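Side-chain contacts in protein HIRA (Homo sapiens, PDB 5YJE), which cooperates with ASF1A to promote replication-independent chromatin assembly, binding histones and repressing histone gene transcription periodically during the cell cycle: residues Y300-Y303 / L304-G308; E271-L274 / A275-N279; G122-L125 / L126-L130. All coordinates share one frame; numbering follows the deposited sequence.

All three contacts lie in the TUP1-like enhancer of split region, in HIRA's C-terminal part. Contact 3 comes first along the chain, in the loop between strands 114-119 and 129-130 of a four-stranded antiparallel sheet. Contact 2 lies on helix 266-286 and contact 1 on helix 290-307, the next helix. These two run antiparallel, so the centres of contacts 1 and 2 are 11 Å apart and their side chains touch, Tyr-300 hydrogen-bonding Glu-278. Contact 3 sits across the molecule's centre, 46 Å from contact 2 and 51 Å from contact 1, centre to centre. Assembly closes this gap: Arg-123 and Arg-124 meet Tyr-300 and Glu-278 of another subunit, joining this loop to its helices.

Contact 1 of 3, residues Y300-Y303 / L304-G308; sequences YARY and LVNEG
Leu-304 N donates to Tyr-300 O at 2.9 Å, the first of four successive i to i+4 bonds that spend the backbone donors of this last part of helix 290-307. Ala-301 O and Arg-302 O receive the N-H groups of Val-305 and Asn-306, and the run ends with Glu-307 N bonded to Tyr-303 O at 3.0 Å with an almost straight N-H...O angle of 177°. Beyond it Gly-308, at positive phi, turns its N back to Val-305 O at 3.2 Å in a Schellman motif, a backbone shape that glycine adopts easily.

The side chains repeat the spacing. Leu-304 stands over one face of the Tyr-300 ring, its CG 4.0 Å from the centroid, and its branches divide the work: CD1 lies 3.6 Å from CE2 and CD2 the same distance from CE1. The buried hydroxyl is satisfied: Tyr-300 OH is hydrogen-bonded to Glu-278 OE1 on helix 266-286. One turn on, chi1 of Glu-307 (-49°), with CG anti to the carbonyl carbon, sets the CG methylene over the Tyr-303 face, 3.6 Å from the centroid, and the bend at chi2 then lays the carboxylate 16° from parallel to the ring. Its OE2 is hydrogen-bonded to Gln-270 NE2. With an alanine in place of Tyr-303, Glu-307 CG would probably lose the surface it rests on, and a gap would open against Thr-273 and Phe-309.

Tyr-300 and Glu-307 each have two roles, offering carbon along the helix and a polar end to helix 266-286. Tyr-303 contributes its ring, which also packs on Thr-273; Leu-304 is wholly apolar and meets Leu-274. Burying Tyr-300 is affordable because its OH is paired with Glu-278 OE1, as Glu-307 OE2 is with Gln-270 NE2.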
loop_
_atom_site.group_PDB
_atom_site.type_symbol
_atom_site.label_atom_id
_atom_site.label_comp_id
_atom_site.label_asym_id
_atom_site.label_seq_id
_atom_site.Cartn_x
_atom_site.Cartn_y
_atom_site.Cartn_z
ATOM N N TYR B 300 -31.566 4.282 -9.190
ATOM C CA TYR B 300 -31.768 4.091 -7.761
ATOM C C TYR B 300 -32.409 5.314 -7.124
ATOM O O TYR B 300 -33.302 5.190 -6.274
ATOM C CB TYR B 300 -30.428 3.776 -7.101
ATOM C CG TYR B 300 -30.468 3.669 -5.597
ATOM C CD1 TYR B 300 -31.242 2.700 -4.965
ATOM C CD2 TYR B 300 -29.709 4.518 -4.807
ATOM C CE1 TYR B 300 -31.272 2.598 -3.583
ATOM C CE2 TYR B 300 -29.737 4.424 -3.429
ATOM C CZ TYR B 300 -30.515 3.477 -2.824
ATOM O OH TYR B 300 -30.511 3.406 -1.451
ATOM N N ALA B 301 -31.951 6.502 -7.506
ATOM C CA ALA B 301 -32.533 7.717 -6.962
ATOM C C ALA B 301 -33.979 7.870 -7.407
ATOM O O ALA B 301 -34.844 8.245 -6.605
ATOM C CB ALA B 301 -31.708 8.925 -7.388
ATOM N N ARG B 302 -34.261 7.580 -8.684
ATOM C CA ARG B 302 -35.643 7.601 -9.151
ATOM C C ARG B 302 -36.515 6.675 -8.309
ATOM O O ARG B 302 -37.634 7.035 -7.935
ATOM C CB ARG B 302 -35.697 7.215 -10.634
ATOM C CG ARG B 302 -37.104 7.089 -11.224
ATOM C CD ARG B 302 -37.136 7.407 -12.723
ATOM N NE ARG B 302 -35.963 6.897 -13.442
ATOM C CZ ARG B 302 -34.912 7.641 -13.807
ATOM N NH1 ARG B 302 -34.880 8.942 -13.527
ATOM N NH2 ARG B 302 -33.892 7.085 -14.455
ATOM N N TYR B 303 -36.006 5.488 -7.977
ATOM C CA TYR B 303 -36.766 4.564 -7.151
ATOM C C TYR B 303 -37.005 5.131 -5.763
ATOM O O TYR B 303 -38.130 5.089 -5.259
ATOM C CB TYR B 303 -36.057 3.219 -7.047
ATOM C CG TYR B 303 -36.926 2.175 -6.393
ATOM C CD1 TYR B 303 -38.024 1.649 -7.067
ATOM C CD2 TYR B 303 -36.665 1.716 -5.103
ATOM C CE1 TYR B 303 -38.825 0.688 -6.486
ATOM C CE2 TYR B 303 -37.477 0.749 -4.504
ATOM C CZ TYR B 303 -38.551 0.246 -5.203
ATOM O OH TYR B 303 -39.358 -0.714 -4.646
ATOM N N LEU B 304 -35.947 5.630 -5.113
ATOM C CA LEU B 304 -36.101 6.209 -3.781
ATOM C C LEU B 304 -37.156 7.305 -3.781
ATOM O O LEU B 304 -37.931 7.429 -2.826
ATOM C CB LEU B 304 -34.773 6.773 -3.269
ATOM C CG LEU B 304 -33.534 5.887 -3.098
ATOM C CD1 LEU B 304 -32.367 6.713 -2.589
ATOM C CD2 LEU B 304 -33.835 4.745 -2.158
ATOM N N VAL B 305 -37.206 8.103 -4.848
ATOM C CA VAL B 305 -38.222 9.144 -4.950
ATOM C C VAL B 305 -39.611 8.528 -5.120
ATOM O O VAL B 305 -40.559 8.903 -4.418
ATOM C CB VAL B 305 -37.880 10.112 -6.099
ATOM C CG1 VAL B 305 -39.093 10.936 -6.477
ATOM C CG2 VAL B 305 -36.720 11.026 -5.698
ATOM N N ASN B 306 -39.746 7.562 -6.040
ATOM C CA ASN B 306 -41.055 6.990 -6.354
ATOM C C ASN B 306 -41.705 6.363 -5.124
ATOM O O ASN B 306 -42.884 6.607 -4.840
ATOM C CB ASN B 306 -40.929 5.949 -7.473
ATOM C CG ASN B 306 -40.674 6.580 -8.829
ATOM O OD1 ASN B 306 -40.845 7.791 -8.992
ATOM N ND2 ASN B 306 -40.261 5.763 -9.815
ATOM N N GLU B 307 -40.952 5.542 -4.387
ATOM C CA GLU B 307 -41.463 4.847 -3.213
ATOM C C GLU B 307 -41.364 5.663 -1.938
ATOM O O GLU B 307 -41.802 5.181 -0.889
ATOM C CB GLU B 307 -40.719 3.531 -3.014
ATOM C CG GLU B 307 -40.636 2.694 -4.251
ATOM C CD GLU B 307 -41.991 2.248 -4.723
ATOM O OE1 GLU B 307 -42.314 2.503 -5.900
ATOM O OE2 GLU B 307 -42.739 1.667 -3.906
ATOM N N GLY B 308 -40.783 6.862 -2.003
ATOM C CA GLY B 308 -40.673 7.749 -0.864
ATOM C C GLY B 308 -39.695 7.305 0.203
ATOM O O GLY B 308 -40.032 7.342 1.390
#

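Contact 2 of 3, residues E271-L274 / A275-N279; sequences ETTL and AYLEN
Glu-278 OE1, gripped by Tyr-300 OH in a hydrogen bond and more weakly by Arg-312 NE in a long ion pair, also lies 4.0 Å from Leu-274 CD2, one helical turn back. The setting is a regular alpha-helix, 266-286, which packs antiparallel against the following helix 290-307. The other carboxylate oxygen, OE2, is hydrogen-bonded to the backbone N of Arg-124 in a second subunit, so a buried glutamate serves two chains at once. Its charge is likely to be steadied by these donors.

Glu-278 keeps its chain extended beyond CG, chi2 168°, and this carries the carboxylate past Leu-274 to the neighbouring helix and subunit. On the way its CG passes 3.3 Å from Leu-274 O, the same oxygen that accepts a bond from Glu-278 N at 2.9 Å. Leu-274, branched and apolar, fills the interhelical side, where it also touches Tyr-300 and Leu-304.

Round the helix, Thr-273 and Leu-277 lie side by side and point the same way. The threonine splits its roles: OG1 is bonded to Gln-269 O and Asp-227 N, while CG2 is left to meet apolar groups, including the Tyr-303 ring. Ala-275 lies where the second subunit comes close, and its single methyl lets Val-91 of that subunit pack on it.

Backbone bonds from Ala-275, Tyr-276 and Leu-277 to Glu-271, Thr-272 and Thr-273 keep these side chains at their i to i+4 spacing. Thr-273 CG2 comes no nearer to Leu-277 CD1 than 4.0 Å, a loose apolar approach.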
loop_
_atom_site.group_PDB
_atom_site.type_symbol
_atom_site.label_atom_id
_atom_site.label_comp_id
_atom_site.label_asym_id
_atom_site.label_seq_id
_atom_site.Cartn_x
_atom_site.Cartn_y
_atom_site.Cartn_z
ATOM N N GLU B 271 -38.218 -4.235 -0.625
ATOM C CA GLU B 271 -36.921 -4.390 0.018
ATOM C C GLU B 271 -35.970 -5.148 -0.894
ATOM O O GLU B 271 -34.779 -4.825 -0.962
ATOM C CB GLU B 271 -37.066 -5.066 1.386
ATOM C CG GLU B 271 -37.945 -4.242 2.352
ATOM C CD GLU B 271 -37.566 -4.349 3.830
ATOM O OE1 GLU B 271 -36.738 -5.210 4.229
ATOM O OE2 GLU B 271 -38.114 -3.541 4.611
ATOM N N THR B 272 -36.485 -6.128 -1.642
ATOM C CA THR B 272 -35.638 -6.795 -2.620
ATOM C C THR B 272 -35.244 -5.845 -3.738
ATOM O O THR B 272 -34.096 -5.867 -4.191
ATOM C CB THR B 272 -36.315 -8.040 -3.182
ATOM O OG1 THR B 272 -37.481 -7.654 -3.907
ATOM C CG2 THR B 272 -36.689 -9.005 -2.073
ATOM N N THR B 273 -36.159 -4.974 -4.158
ATOM C CA THR B 273 -35.836 -4.013 -5.208
ATOM C C THR B 273 -34.754 -3.042 -4.743
ATOM O O THR B 273 -33.804 -2.756 -5.486
ATOM C CB THR B 273 -37.102 -3.267 -5.645
ATOM O OG1 THR B 273 -38.011 -4.201 -6.226
ATOM C CG2 THR B 273 -36.794 -2.196 -6.683
ATOM N N LEU B 274 -34.872 -2.546 -3.508
ATOM C CA LEU B 274 -33.862 -1.662 -2.939
ATOM C C LEU B 274 -32.506 -2.366 -2.847
ATOM O O LEU B 274 -31.479 -1.818 -3.264
ATOM C CB LEU B 274 -34.305 -1.197 -1.557
ATOM C CG LEU B 274 -34.792 0.223 -1.256
ATOM C CD1 LEU B 274 -34.642 0.475 0.218
ATOM C CD2 LEU B 274 -34.057 1.280 -2.013
ATOM N N ALA B 275 -32.491 -3.584 -2.296
ATOM C CA ALA B 275 -31.253 -4.338 -2.162
ATOM C C ALA B 275 -30.606 -4.566 -3.520
ATOM O O ALA B 275 -29.400 -4.364 -3.682
ATOM C CB ALA B 275 -31.517 -5.670 -1.463
ATOM N N TYR B 276 -31.408 -4.937 -4.517
ATOM C CA TYR B 276 -30.897 -5.135 -5.862
ATOM C C TYR B 276 -30.267 -3.866 -6.421
ATOM O O TYR B 276 -29.149 -3.905 -6.952
ATOM C CB TYR B 276 -32.007 -5.614 -6.788
ATOM C CG TYR B 276 -31.578 -5.619 -8.251
ATOM C CD1 TYR B 276 -30.660 -6.556 -8.714
ATOM C CD2 TYR B 276 -32.064 -4.673 -9.157
ATOM C CE1 TYR B 276 -30.256 -6.574 -10.040
ATOM C CE2 TYR B 276 -31.676 -4.691 -10.493
ATOM C CZ TYR B 276 -30.767 -5.651 -10.924
ATOM O OH TYR B 276 -30.350 -5.695 -12.230
ATOM N N LEU B 277 -30.985 -2.742 -6.359
ATOM C CA LEU B 277 -30.467 -1.525 -6.978
ATOM C C LEU B 277 -29.231 -1.007 -6.242
ATOM O O LEU B 277 -28.302 -0.479 -6.868
ATOM C CB LEU B 277 -31.559 -0.455 -7.059
ATOM C CG LEU B 277 -32.702 -0.700 -8.063
ATOM C CD1 LEU B 277 -33.856 0.280 -7.861
ATOM C CD2 LEU B 277 -32.214 -0.634 -9.512
ATOM N N GLU B 278 -29.197 -1.164 -4.917
ATOM C CA GLU B 278 -28.000 -0.820 -4.159
ATOM C C GLU B 278 -26.828 -1.727 -4.542
ATOM O O GLU B 278 -25.691 -1.271 -4.644
ATOM C CB GLU B 278 -28.297 -0.891 -2.656
ATOM C CG GLU B 278 -29.159 0.258 -2.146
ATOM C CD GLU B 278 -29.701 0.062 -0.710
ATOM O OE1 GLU B 278 -30.494 0.919 -0.265
ATOM O OE2 GLU B 278 -29.341 -0.932 -0.022
ATOM N N ASN B 279 -27.095 -3.013 -4.746
ATOM C CA ASN B 279 -26.088 -3.944 -5.239
ATOM C C ASN B 279 -25.531 -3.494 -6.586
ATOM O O ASN B 279 -24.319 -3.517 -6.797
ATOM C CB ASN B 279 -26.684 -5.346 -5.368
ATOM C CG ASN B 279 -26.722 -6.101 -4.043
ATOM O OD1 ASN B 279 -25.921 -5.839 -3.146
ATOM N ND2 ASN B 279 -27.653 -7.056 -3.924
#

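Contact 3 of 3, residues G122-L125 / L126-L130; sequences GRRL and LSPIL
Extended through chi1 (163°) and chi2 and then folded at chi3 (-57°), the side chain of Arg-124 runs forward beside the backbone and bends toward Leu-126 O, two residues on. The fold delivers NH1 to Leu-126 O at 3.1 Å. The bond is nearly straight, with an N-H...O angle of 167°, and it is flat: the oxygen lies in the guanidinium plane at its edge, and the donor lies in the carbonyl plane.

The aliphatic part of the arginine follows the same oxygen, with CG 3.2 Å and CD 3.3 Å from Leu-126 O. Pro-128 crosses the arginine chain at about a right angle, and its CG comes 3.7 Å from NH1, so the compact proline ring packs beside the charged group. The second terminal nitrogen, NH2, is bonded to Ser-116 OG on strand 114-119. Two fixed partners thus hold the guanidinium in its rotation; arginine suits the place because its length and several N-H groups let it reach both acceptors.

Leu-126, whose carbonyl is occupied by the arginine, sends its side chain to Val-159 and Gln-162. Ser-127, small and polar, bonds through OG to Thr-286 OG1 of a neighbouring subunit, while Arg-123 NH2 forms a salt bridge with Glu-315 OE1 of that subunit.

Strand 129-130 pairs with strand 114-119 and, through Ile-129 and Leu-130, with a strand of the neighbouring subunit. The connection between strands 114-119 and 129-130, with Arg-124 NH1 bonded to Leu-126 O, leads to the outermost strand of a four-stranded antiparallel sheet, consistent with a beta-propeller blade, which the HIRA trimer extends across subunits.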
loop_
_atom_site.group_PDB
_atom_site.type_symbol
_atom_site.label_atom_id
_atom_site.label_comp_id
_atom_site.label_asym_id
_atom_site.label_seq_id
_atom_site.Cartn_x
_atom_site.Cartn_y
_atom_site.Cartn_z
ATOM N N GLY B 122 8.346 -1.353 -29.458
ATOM C CA GLY B 122 9.351 -2.371 -29.216
ATOM C C GLY B 122 10.392 -2.083 -28.165
ATOM O O GLY B 122 11.314 -2.894 -27.999
ATOM N N ARG B 123 10.298 -0.969 -27.458
ATOM C CA ARG B 123 11.307 -0.626 -26.470
ATOM C C ARG B 123 10.973 -1.288 -25.135
ATOM O O ARG B 123 9.816 -1.280 -24.705
ATOM C CB ARG B 123 11.395 0.896 -26.337
ATOM C CG ARG B 123 12.607 1.407 -25.586
ATOM C CD ARG B 123 12.596 2.929 -25.584
ATOM N NE ARG B 123 11.228 3.461 -25.596
ATOM C CZ ARG B 123 10.584 3.879 -24.509
ATOM N NH1 ARG B 123 11.182 3.829 -23.327
ATOM N NH2 ARG B 123 9.347 4.348 -24.602
ATOM N N ARG B 124 11.978 -1.899 -24.505
ATOM C CA ARG B 124 11.801 -2.396 -23.145
ATOM C C ARG B 124 11.480 -1.246 -22.213
ATOM O O ARG B 124 12.229 -0.275 -22.143
ATOM C CB ARG B 124 13.059 -3.102 -22.654
ATOM C CG ARG B 124 13.034 -3.252 -21.145
ATOM C CD ARG B 124 14.204 -4.008 -20.615
ATOM N NE ARG B 124 14.344 -5.353 -21.183
ATOM C CZ ARG B 124 13.691 -6.432 -20.756
ATOM N NH1 ARG B 124 12.804 -6.328 -19.762
ATOM N NH2 ARG B 124 13.909 -7.614 -21.327
ATOM N N LEU B 125 10.369 -1.349 -21.488
ATOM C CA LEU B 125 9.945 -0.247 -20.633
ATOM C C LEU B 125 10.444 -0.360 -19.197
ATOM O O LEU B 125 10.634 0.667 -18.537
ATOM C CB LEU B 125 8.421 -0.146 -20.644
ATOM C CG LEU B 125 7.862 0.220 -22.012
ATOM C CD1 LEU B 125 6.341 0.020 -22.063
ATOM C CD2 LEU B 125 8.230 1.652 -22.332
ATOM N N LEU B 126 10.648 -1.578 -18.694
ATOM C CA LEU B 126 11.042 -1.809 -17.312
ATOM C C LEU B 126 11.983 -2.993 -17.273
ATOM O O LEU B 126 11.974 -3.838 -18.163
ATOM C CB LEU B 126 9.846 -2.114 -16.392
ATOM C CG LEU B 126 8.627 -1.201 -16.513
ATOM C CD1 LEU B 126 7.326 -1.936 -16.179
ATOM C CD2 LEU B 126 8.820 0.029 -15.646
ATOM N N SER B 127 12.778 -3.053 -16.218
ATOM C CA SER B 127 13.601 -4.212 -15.936
ATOM C C SER B 127 12.772 -5.486 -15.861
ATOM O O SER B 127 11.586 -5.435 -15.553
ATOM C CB SER B 127 14.356 -3.988 -14.624
ATOM O OG SER B 127 15.134 -2.824 -14.726
ATOM N N PRO B 128 13.348 -6.645 -16.144
ATOM C CA PRO B 128 12.579 -7.886 -16.010
ATOM C C PRO B 128 12.109 -8.044 -14.577
ATOM O O PRO B 128 12.876 -7.840 -13.626
ATOM C CB PRO B 128 13.584 -8.975 -16.409
ATOM C CG PRO B 128 14.618 -8.267 -17.212
ATOM C CD PRO B 128 14.728 -6.890 -16.623
ATOM N N ILE B 129 10.821 -8.366 -14.436
ATOM C CA ILE B 129 10.159 -8.511 -13.151
ATOM C C ILE B 129 10.232 -9.969 -12.719
ATOM O O ILE B 129 9.832 -10.861 -13.469
ATOM C CB ILE B 129 8.704 -8.037 -13.254
ATOM C CG1 ILE B 129 8.667 -6.522 -13.390
ATOM C CG2 ILE B 129 7.805 -8.588 -12.111
ATOM C CD1 ILE B 129 7.288 -6.023 -13.717
ATOM N N LEU B 130 10.756 -10.217 -11.519
ATOM C CA LEU B 130 10.784 -11.564 -10.975
ATOM C C LEU B 130 9.415 -11.892 -10.404
ATOM O O LEU B 130 8.935 -11.200 -9.495
ATOM C CB LEU B 130 11.841 -11.695 -9.891
ATOM C CG LEU B 130 11.996 -13.144 -9.413
ATOM C CD1 LEU B 130 12.507 -14.031 -10.542
ATOM C CD2 LEU B 130 12.890 -13.246 -8.162
#